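Local coordinates for hypothetical protein HI0074 (PDB 1JOG) that probably acts as the RNase toxin of a type VII toxin-antitoxin system, neutralised by its cognate antitoxin MntA, with which it binds nucleotides, at residues Asp12-Ser17 and Glu51-Leu56; Gly45-Phe50 and Met119-Gln124; Gly79-Leu84 and Ala101-Arg106. One frame throughout, in Å; residues are numbered along the deposited sequence.

Contact 1 (Asp12-Ser17 and Glu51-Leu56); sequences DAAFYS and EFVYEL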
loop_
_atom_site.group_PDB
_atom_site.type_symbol
_atom_site.label_atom_id
_atom_site.label_comp_id
_atom_site.label_asym_id
_atom_site.label_seq_id
_atom_site.Cartn_x
_atom_site.Cartn_y
_atom_site.Cartn_z
ATOM N N ASP A 12 -6.912 16.813 -0.221
ATOM C CA ASP A 12 -8.373 16.955 -0.370
ATOM C C ASP A 12 -8.956 15.901 -1.320
ATOM O O ASP A 12 -10.008 15.267 -1.052
ATOM C CB ASP A 12 -8.697 18.374 -0.889
ATOM C CG ASP A 12 -10.146 18.813 -0.595
ATOM O OD1 ASP A 12 -11.077 18.313 -1.257
ATOM O OD2 ASP A 12 -10.357 19.657 0.308
ATOM N N ALA A 13 -8.261 15.679 -2.426
ATOM C CA ALA A 13 -8.783 14.740 -3.362
ATOM C C ALA A 13 -8.567 13.252 -2.951
ATOM O O ALA A 13 -9.361 12.404 -3.335
ATOM C CB ALA A 13 -8.237 15.070 -4.791
ATOM N N ALA A 14 -7.536 12.964 -2.150
ATOM C CA ALA A 14 -7.260 11.597 -1.737
ATOM C C ALA A 14 -8.358 11.230 -0.736
ATOM O O ALA A 14 -8.953 10.158 -0.825
ATOM C CB ALA A 14 -5.865 11.480 -1.105
ATOM N N PHE A 15 -8.606 12.148 0.192
ATOM C CA PHE A 15 -9.665 12.070 1.195
ATOM C C PHE A 15 -11.030 11.798 0.602
ATOM O O PHE A 15 -11.728 10.868 0.977
ATOM C CB PHE A 15 -9.799 13.384 1.929
ATOM C CG PHE A 15 -10.957 13.415 2.890
ATOM C CD1 PHE A 15 -12.138 14.013 2.548
ATOM C CD2 PHE A 15 -10.877 12.777 4.111
ATOM C CE1 PHE A 15 -13.297 13.976 3.429
ATOM C CE2 PHE A 15 -12.006 12.736 4.979
ATOM C CZ PHE A 15 -13.214 13.341 4.624
ATOM N N TYR A 16 -11.402 12.637 -0.333
ATOM C CA TYR A 16 -12.672 12.520 -1.002
ATOM C C TYR A 16 -12.753 11.219 -1.808
ATOM O O TYR A 16 -13.805 10.544 -1.822
ATOM C CB TYR A 16 -12.825 13.724 -1.885
ATOM C CG TYR A 16 -13.960 13.692 -2.788
ATOM C CD1 TYR A 16 -13.786 13.350 -4.131
ATOM C CD2 TYR A 16 -15.210 14.067 -2.353
ATOM C CE1 TYR A 16 -14.839 13.392 -5.020
ATOM C CE2 TYR A 16 -16.283 14.112 -3.242
ATOM C CZ TYR A 16 -16.086 13.773 -4.571
ATOM O OH TYR A 16 -17.150 13.801 -5.444
ATOM N N SER A 17 -11.652 10.867 -2.478
ATOM C CA SER A 17 -11.631 9.599 -3.205
ATOM C C SER A 17 -11.776 8.445 -2.157
ATOM O O SER A 17 -12.417 7.436 -2.416
ATOM C CB SER A 17 -10.330 9.413 -3.962
ATOM O OG SER A 17 -10.294 8.149 -4.622
ATOM N N GLU A 51 -4.105 4.559 3.531
ATOM C CA GLU A 51 -2.712 4.798 3.713
ATOM C C GLU A 51 -2.373 6.149 3.043
ATOM O O GLU A 51 -1.616 6.925 3.620
ATOM C CB GLU A 51 -1.890 3.647 3.107
ATOM C CG GLU A 51 -2.143 2.274 3.743
ATOM C CD GLU A 51 -1.410 1.188 2.951
ATOM O OE1 GLU A 51 -1.722 0.000 3.076
ATOM O OE2 GLU A 51 -0.507 1.545 2.187
ATOM N N PHE A 52 -2.921 6.445 1.852
ATOM C CA PHE A 52 -2.608 7.736 1.225
ATOM C C PHE A 52 -3.011 8.909 2.079
ATOM O O PHE A 52 -2.193 9.799 2.298
ATOM C CB PHE A 52 -3.267 7.910 -0.140
ATOM C CG PHE A 52 -2.858 6.874 -1.177
ATOM C CD1 PHE A 52 -3.849 6.389 -2.110
ATOM C CD2 PHE A 52 -1.556 6.373 -1.255
ATOM C CE1 PHE A 52 -3.549 5.404 -3.115
ATOM C CE2 PHE A 52 -1.183 5.371 -2.235
ATOM C CZ PHE A 52 -2.203 4.881 -3.187
ATOM N N VAL A 53 -4.251 8.947 2.565
ATOM C CA VAL A 53 -4.671 10.100 3.410
ATOM C C VAL A 53 -3.866 10.259 4.723
ATOM O O VAL A 53 -3.462 11.335 5.106
ATOM C CB VAL A 53 -6.152 9.996 3.690
ATOM C CG1 VAL A 53 -6.645 11.172 4.546
ATOM C CG2 VAL A 53 -6.848 9.935 2.370
ATOM N N TYR A 54 -3.601 9.147 5.370
ATOM C CA TYR A 54 -2.802 9.119 6.566
ATOM C C TYR A 54 -1.431 9.801 6.323
ATOM O O TYR A 54 -1.032 10.758 7.041
ATOM C CB TYR A 54 -2.573 7.658 6.968
ATOM C CG TYR A 54 -1.501 7.558 7.974
ATOM C CD1 TYR A 54 -1.710 8.058 9.246
ATOM C CD2 TYR A 54 -0.240 7.097 7.658
ATOM C CE1 TYR A 54 -0.713 8.114 10.193
ATOM C CE2 TYR A 54 0.792 7.188 8.616
ATOM C CZ TYR A 54 0.504 7.709 9.902
ATOM O OH TYR A 54 1.409 7.739 10.952
ATOM N N GLU A 55 -0.681 9.234 5.383
ATOM C CA GLU A 55 0.609 9.784 4.987
ATOM C C GLU A 55 0.535 11.294 4.616
ATOM O O GLU A 55 1.215 12.098 5.218
ATOM C CB GLU A 55 1.170 9.050 3.798
ATOM C CG GLU A 55 2.566 8.529 4.006
ATOM C CD GLU A 55 2.508 7.095 4.468
ATOM O OE1 GLU A 55 2.360 6.885 5.687
ATOM O OE2 GLU A 55 2.576 6.176 3.607
ATOM N N LEU A 56 -0.368 11.638 3.711
ATOM C CA LEU A 56 -0.554 13.011 3.251
ATOM C C LEU A 56 -0.978 13.877 4.417
ATOM O O LEU A 56 -0.458 15.011 4.612
ATOM C CB LEU A 56 -1.583 13.074 2.118
ATOM C CG LEU A 56 -1.437 12.875 0.573
ATOM C CD1 LEU A 56 -0.080 12.447 0.180
ATOM C CD2 LEU A 56 -2.443 11.833 0.027
#
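A14 and V53 meet where two long helices of this all-helical bundle pack as an antiparallel pair, their short segments running at 149° to each other with axes 8.9 Å apart. No hydrogen bond crosses the contact; the side chains that meet are apolar. The methyl of A14 points across the gap into the groove between V53 and L56, with its CB 3.9 Å from V53 CG2 and 3.6 Å from L56 CD2. V53 holds CG1 anti to its own backbone N (chi1 -179°), which turns the other methyl, CG2, onto the turn of the facing helix. There CG2 lies 3.6 Å from F15 N and 3.7 Å from A14 C, packing on main chain as much as on side chain.

Further out, L11 of helix 8-26 touches both V53 and L56, extending the same apolar seam by a turn. The F15 ring is directed to helix 125-140, where it packs on L129, S132 and S133. L56 also reaches Y113 of the second subunit, a tyrosine that is probably a di-AMPylation site, as in relatives, and is unmodified here. On helix 36-68, E51 OE1 is hydrogen-bonded to T109 OG1.

Contact 2 (Gly45-Phe50 and Met119-Gln124); sequences GAIQKF and MAVYAQ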
loop_
_atom_site.group_PDB
_atom_site.type_symbol
_atom_site.label_atom_id
_atom_site.label_comp_id
_atom_site.label_asym_id
_atom_site.label_seq_id
_atom_site.Cartn_x
_atom_site.Cartn_y
_atom_site.Cartn_z
ATOM N N GLY A 45 -8.188 -2.002 -1.951
ATOM C CA GLY A 45 -8.049 -0.646 -2.473
ATOM C C GLY A 45 -8.385 0.468 -1.508
ATOM O O GLY A 45 -7.697 1.473 -1.500
ATOM N N ALA A 46 -9.459 0.285 -0.743
ATOM C CA ALA A 46 -9.898 1.243 0.284
ATOM C C ALA A 46 -8.783 1.335 1.337
ATOM O O ALA A 46 -8.526 2.385 1.829
ATOM C CB ALA A 46 -11.189 0.794 0.949
ATOM N N ILE A 47 -8.095 0.213 1.615
ATOM C CA ILE A 47 -7.034 0.212 2.605
ATOM C C ILE A 47 -5.801 1.017 2.075
ATOM O O ILE A 47 -5.123 1.788 2.789
ATOM C CB ILE A 47 -6.650 -1.246 2.995
ATOM C CG1 ILE A 47 -7.766 -1.821 3.890
ATOM C CG2 ILE A 47 -5.436 -1.268 4.013
ATOM C CD1 ILE A 47 -7.400 -3.209 4.623
ATOM N N GLN A 48 -5.570 0.861 0.801
ATOM C CA GLN A 48 -4.481 1.552 0.122
ATOM C C GLN A 48 -4.749 3.038 0.155
ATOM O O GLN A 48 -3.833 3.844 0.269
ATOM C CB GLN A 48 -4.442 1.107 -1.353
ATOM C CG GLN A 48 -3.352 1.847 -2.095
ATOM C CD GLN A 48 -2.073 1.099 -2.086
ATOM O OE1 GLN A 48 -1.740 0.362 -1.125
ATOM N NE2 GLN A 48 -1.309 1.278 -3.159
ATOM N N LYS A 49 -6.026 3.382 -0.008
ATOM C CA LYS A 49 -6.431 4.721 -0.034
ATOM C C LYS A 49 -6.350 5.274 1.362
ATOM O O LYS A 49 -6.033 6.421 1.507
ATOM C CB LYS A 49 -7.822 4.849 -0.612
ATOM C CG LYS A 49 -7.773 4.778 -2.120
ATOM C CD LYS A 49 -9.169 4.835 -2.708
ATOM C CE LYS A 49 -9.101 4.989 -4.196
ATOM N NZ LYS A 49 -10.475 5.540 -4.696
ATOM N N PHE A 50 -6.627 4.462 2.381
ATOM C CA PHE A 50 -6.507 4.939 3.755
ATOM C C PHE A 50 -5.027 5.347 4.061
ATOM O O PHE A 50 -4.742 6.353 4.699
ATOM C CB PHE A 50 -6.983 3.859 4.714
ATOM C CG PHE A 50 -6.359 3.942 6.050
ATOM C CD1 PHE A 50 -5.299 3.110 6.381
ATOM C CD2 PHE A 50 -6.712 4.950 6.923
ATOM C CE1 PHE A 50 -4.543 3.267 7.590
ATOM C CE2 PHE A 50 -5.981 5.128 8.120
ATOM C CZ PHE A 50 -4.898 4.284 8.444
HETATM N N MSE A 119 -10.140 -6.969 7.112
HETATM C CA MSE A 119 -11.521 -6.556 7.499
HETATM C C MSE A 119 -11.388 -5.675 8.762
HETATM O O MSE A 119 -12.080 -4.669 8.953
HETATM C CB MSE A 119 -12.383 -7.786 7.907
HETATM C CG MSE A 119 -12.778 -8.762 6.747
HETATM SE SE MSE A 119 -13.559 -7.876 5.242
HETATM C CE MSE A 119 -14.942 -6.750 5.947
ATOM N N ALA A 120 -10.487 -6.098 9.637
ATOM C CA ALA A 120 -10.299 -5.392 10.892
ATOM C C ALA A 120 -9.809 -3.953 10.607
ATOM O O ALA A 120 -10.278 -2.989 11.224
ATOM C CB ALA A 120 -9.314 -6.154 11.763
ATOM N N VAL A 121 -8.907 -3.792 9.646
ATOM C CA VAL A 121 -8.422 -2.467 9.361
ATOM C C VAL A 121 -9.512 -1.670 8.644
ATOM O O VAL A 121 -9.697 -0.467 8.878
ATOM C CB VAL A 121 -7.109 -2.542 8.522
ATOM C CG1 VAL A 121 -6.764 -1.181 7.872
ATOM C CG2 VAL A 121 -5.987 -3.004 9.425
ATOM N N TYR A 122 -10.289 -2.341 7.818
ATOM C CA TYR A 122 -11.279 -1.582 7.057
ATOM C C TYR A 122 -12.368 -1.040 7.966
ATOM O O TYR A 122 -12.851 0.065 7.814
ATOM C CB TYR A 122 -11.839 -2.456 5.957
ATOM C CG TYR A 122 -12.928 -1.789 5.127
ATOM C CD1 TYR A 122 -12.591 -0.978 4.048
ATOM C CD2 TYR A 122 -14.274 -1.879 5.493
ATOM C CE1 TYR A 122 -13.587 -0.214 3.337
ATOM C CE2 TYR A 122 -15.314 -1.147 4.789
ATOM C CZ TYR A 122 -14.940 -0.311 3.706
ATOM O OH TYR A 122 -15.884 0.389 2.959
ATOM N N ALA A 123 -12.742 -1.841 8.936
ATOM C CA ALA A 123 -13.755 -1.452 9.886
ATOM C C ALA A 123 -13.373 -0.130 10.626
ATOM O O ALA A 123 -14.210 0.564 11.188
ATOM C CB ALA A 123 -13.907 -2.593 10.925
ATOM N N GLN A 124 -12.088 0.161 10.707
ATOM C CA GLN A 124 -11.638 1.338 11.419
ATOM C C GLN A 124 -11.664 2.568 10.519
ATOM O O GLN A 124 -11.463 3.666 11.007
ATOM C CB GLN A 124 -10.183 1.097 11.980
ATOM C CG GLN A 124 -9.978 -0.113 12.901
ATOM C CD GLN A 124 -8.493 -0.391 13.315
ATOM O OE1 GLN A 124 -7.684 0.527 13.447
ATOM N NE2 GLN A 124 -8.159 -1.672 13.548
#
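I47 carries CG1 anti to its carbonyl carbon (chi1 -74°) and is extended beyond it, so that CD1 ends up against V121. Y122, with CG anti to its backbone N (chi1 178°), brings the edge of its ring to A46. The result is two small apolar contacts side by side.

In the first, I47 CD1 sits 3.9 Å from V121 CG1 and 4.0 Å from V121 CB, while I47 CG2 comes to 4.1 Å from V121 CG1. The two branched side chains cross at about a right angle, and V121 CG1 is met by both branches of I47. In the second, the A46 methyl approaches the tyrosine ring at its edge, in plane, 3.5 Å from Y122 CE1 and 3.8 Å from Y122 CD1.

This is where helix 115-123 lies across the long helix 36-68 of the bundle, at 55° and with axes 9.9 Å apart over these segments. No hydrogen bond spans the junction. V22 and I25 of helix 8-26 also pack on the Y122 side chain, placing the tyrosine, itself on helix 115-123, between helices 8-26 and 36-68, and M105 of helix 96-106 touches V121. The side chain of V121 is about 8 Å from that of H111, an active-site residue by similarity. One turn further along helix 36-68 than A46, K49 NZ forms a salt bridge with D40 OD2 of the second subunit.

Contact 3 (Gly79-Leu84 and Ala101-Arg106); sequences GFKDIL and AYRDMR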
loop_
_atom_site.group_PDB
_atom_site.type_symbol
_atom_site.label_atom_id
_atom_site.label_comp_id
_atom_site.label_asym_id
_atom_site.label_seq_id
_atom_site.Cartn_x
_atom_site.Cartn_y
_atom_site.Cartn_z
ATOM N N GLY A 79 10.183 13.694 14.812
ATOM C CA GLY A 79 9.618 12.420 14.448
ATOM C C GLY A 79 8.100 12.497 14.587
ATOM O O GLY A 79 7.527 13.500 14.988
ATOM N N PHE A 80 7.447 11.405 14.241
ATOM C CA PHE A 80 6.008 11.286 14.313
ATOM C C PHE A 80 5.323 12.098 15.418
ATOM O O PHE A 80 4.530 13.038 15.144
ATOM C CB PHE A 80 5.669 9.809 14.477
ATOM C CG PHE A 80 4.215 9.541 14.407
ATOM C CD1 PHE A 80 3.498 9.844 13.236
ATOM C CD2 PHE A 80 3.538 9.018 15.494
ATOM C CE1 PHE A 80 2.126 9.625 13.149
ATOM C CE2 PHE A 80 2.149 8.787 15.428
ATOM C CZ PHE A 80 1.447 9.088 14.264
ATOM N N LYS A 81 5.634 11.724 16.658
ATOM C CA LYS A 81 5.087 12.348 17.896
ATOM C C LYS A 81 5.341 13.844 18.183
ATOM O O LYS A 81 4.562 14.516 18.890
ATOM C CB LYS A 81 5.517 11.514 19.120
ATOM C CG LYS A 81 4.636 10.290 19.346
ATOM C CD LYS A 81 5.318 9.292 20.255
ATOM C CE LYS A 81 4.450 8.029 20.484
ATOM N NZ LYS A 81 3.244 8.219 21.371
ATOM N N ASP A 82 6.392 14.376 17.607
ATOM C CA ASP A 82 6.670 15.789 17.759
ATOM C C ASP A 82 5.694 16.467 16.834
ATOM O O ASP A 82 5.039 17.442 17.201
ATOM C CB ASP A 82 8.105 16.098 17.331
ATOM C CG ASP A 82 9.117 15.577 18.319
ATOM O OD1 ASP A 82 8.755 15.616 19.533
ATOM O OD2 ASP A 82 10.238 15.153 17.892
ATOM N N ILE A 83 5.588 15.943 15.620
ATOM C CA ILE A 83 4.670 16.465 14.601
ATOM C C ILE A 83 3.234 16.467 15.213
ATOM O O ILE A 83 2.486 17.462 15.090
ATOM C CB ILE A 83 4.710 15.529 13.315
ATOM C CG1 ILE A 83 6.096 15.549 12.647
ATOM C CG2 ILE A 83 3.667 15.932 12.320
ATOM C CD1 ILE A 83 6.428 16.860 12.012
ATOM N N LEU A 84 2.846 15.354 15.863
ATOM C CA LEU A 84 1.500 15.285 16.460
ATOM C C LEU A 84 1.406 16.272 17.581
ATOM O O LEU A 84 0.434 16.974 17.654
ATOM C CB LEU A 84 1.165 13.904 16.988
ATOM C CG LEU A 84 1.150 12.766 15.971
ATOM C CD1 LEU A 84 0.622 11.418 16.654
ATOM C CD2 LEU A 84 0.337 13.210 14.802
ATOM N N ALA A 101 -2.835 5.792 17.005
ATOM C CA ALA A 101 -3.455 4.531 16.648
ATOM C C ALA A 101 -3.503 4.416 15.110
ATOM O O ALA A 101 -3.332 3.320 14.574
ATOM C CB ALA A 101 -4.906 4.445 17.289
ATOM N N TYR A 102 -3.744 5.513 14.388
ATOM C CA TYR A 102 -3.749 5.430 12.897
ATOM C C TYR A 102 -2.368 4.952 12.337
ATOM O O TYR A 102 -2.275 4.245 11.350
ATOM C CB TYR A 102 -4.150 6.779 12.329
ATOM C CG TYR A 102 -5.566 7.192 12.694
ATOM C CD1 TYR A 102 -5.940 8.543 12.748
ATOM C CD2 TYR A 102 -6.529 6.223 12.991
ATOM C CE1 TYR A 102 -7.215 8.899 13.092
ATOM C CE2 TYR A 102 -7.790 6.556 13.334
ATOM C CZ TYR A 102 -8.144 7.896 13.400
ATOM O OH TYR A 102 -9.412 8.237 13.887
ATOM N N ARG A 103 -1.288 5.303 13.006
ATOM C CA ARG A 103 -0.008 4.784 12.591
ATOM C C ARG A 103 0.102 3.245 12.902
ATOM O O ARG A 103 0.573 2.488 12.070
ATOM C CB ARG A 103 1.117 5.560 13.291
ATOM C CG ARG A 103 2.416 5.056 12.781
ATOM C CD ARG A 103 3.619 5.841 13.236
ATOM N NE ARG A 103 3.817 5.682 14.649
ATOM C CZ ARG A 103 4.922 6.016 15.281
ATOM N NH1 ARG A 103 5.941 6.528 14.598
ATOM N NH2 ARG A 103 4.985 5.863 16.600
ATOM N N ASP A 104 -0.254 2.798 14.123
ATOM C CA ASP A 104 -0.213 1.352 14.424
ATOM C C ASP A 104 -1.056 0.644 13.306
ATOM O O ASP A 104 -0.614 -0.301 12.668
ATOM C CB ASP A 104 -0.754 1.028 15.823
ATOM C CG ASP A 104 0.025 1.741 17.005
ATOM O OD1 ASP A 104 1.289 1.971 17.005
ATOM O OD2 ASP A 104 -0.690 2.049 17.996
HETATM N N MSE A 105 -2.196 1.195 12.988
HETATM C CA MSE A 105 -3.012 0.684 11.900
HETATM C C MSE A 105 -2.123 0.735 10.619
HETATM O O MSE A 105 -1.893 -0.307 9.929
HETATM C CB MSE A 105 -4.231 1.584 11.756
HETATM C CG MSE A 105 -5.455 1.011 11.113
HETATM SE SE MSE A 105 -6.883 2.297 11.307
HETATM C CE MSE A 105 -7.516 2.520 9.463
ATOM N N ARG A 106 -1.582 1.920 10.313
ATOM C CA ARG A 106 -0.771 1.962 9.109
ATOM C C ARG A 106 0.350 0.945 9.028
ATOM O O ARG A 106 0.530 0.365 7.945
ATOM C CB ARG A 106 -0.186 3.311 8.747
ATOM C CG ARG A 106 0.408 3.079 7.350
ATOM C CD ARG A 106 0.928 4.235 6.679
ATOM N NE ARG A 106 1.412 3.906 5.340
ATOM C CZ ARG A 106 1.923 2.725 5.018
ATOM N NH1 ARG A 106 2.008 1.723 5.902
ATOM N NH2 ARG A 106 2.431 2.572 3.821
#
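The F80 ring has R103 on one face and L84 on the other. R103 CD stands 3.7 Å from the ring centroid and only 4° off the normal, a CH-pi contact made almost straight down onto the centre; on the opposite face L84 CG lies 4.0 Å above the plane, displaced toward the rim. The guanidinium follows the same ring face outward, its plane tilted by just 16°, with F80 CD2 3.3 Å beneath its centre. R103 NH1 passes beyond the ring and comes 3.3 Å from F80 CB.

The bend at chi3 of R103 lets both methylene and guanidinium lie on one face, and the two side chains slide past each other in opposite directions. The contact joins helix 80-89 to helix 96-106, successive helices of the bundle, at its surface. Y54 of helix 36-68 packs against F80 and R103 alike.

K81 stays more distant: its CE is 4.5 Å from R103 NH2, approaching the guanidinium obliquely, and its NZ stays 5.6 Å from that atom, a spacing that would ease the repulsion of like charges. G79 O accepts from the backbone N of both D82 and I83. At the far end of the other segment R106, the first residue of the RX(4)HXY motif and catalytic by similarity, uses NE for a salt bridge to E55 OE2.

Overall arrangement
From the N terminus, helix 8-26 runs out and helix 36-68 comes back beside it, and contact 1 closes that first long loop. Contact 2 opens at 45-50, before contact 1 has closed at 51-56, so the two cross; it closes only at 119-124, bringing helix 115-123 down on helix 36-68. Contact 3 comes after contact 1 in the chain and is nested inside the loop of contact 2, joining helices 80-89 and 96-106. S17 OG and K49 NZ, 2.6 Å apart in a probable hydrogen bond, link contacts 1 and 2. Contacts 2 and 3 meet where the F50 ring packs on M105, and contacts 1 and 2 both also touch the second subunit.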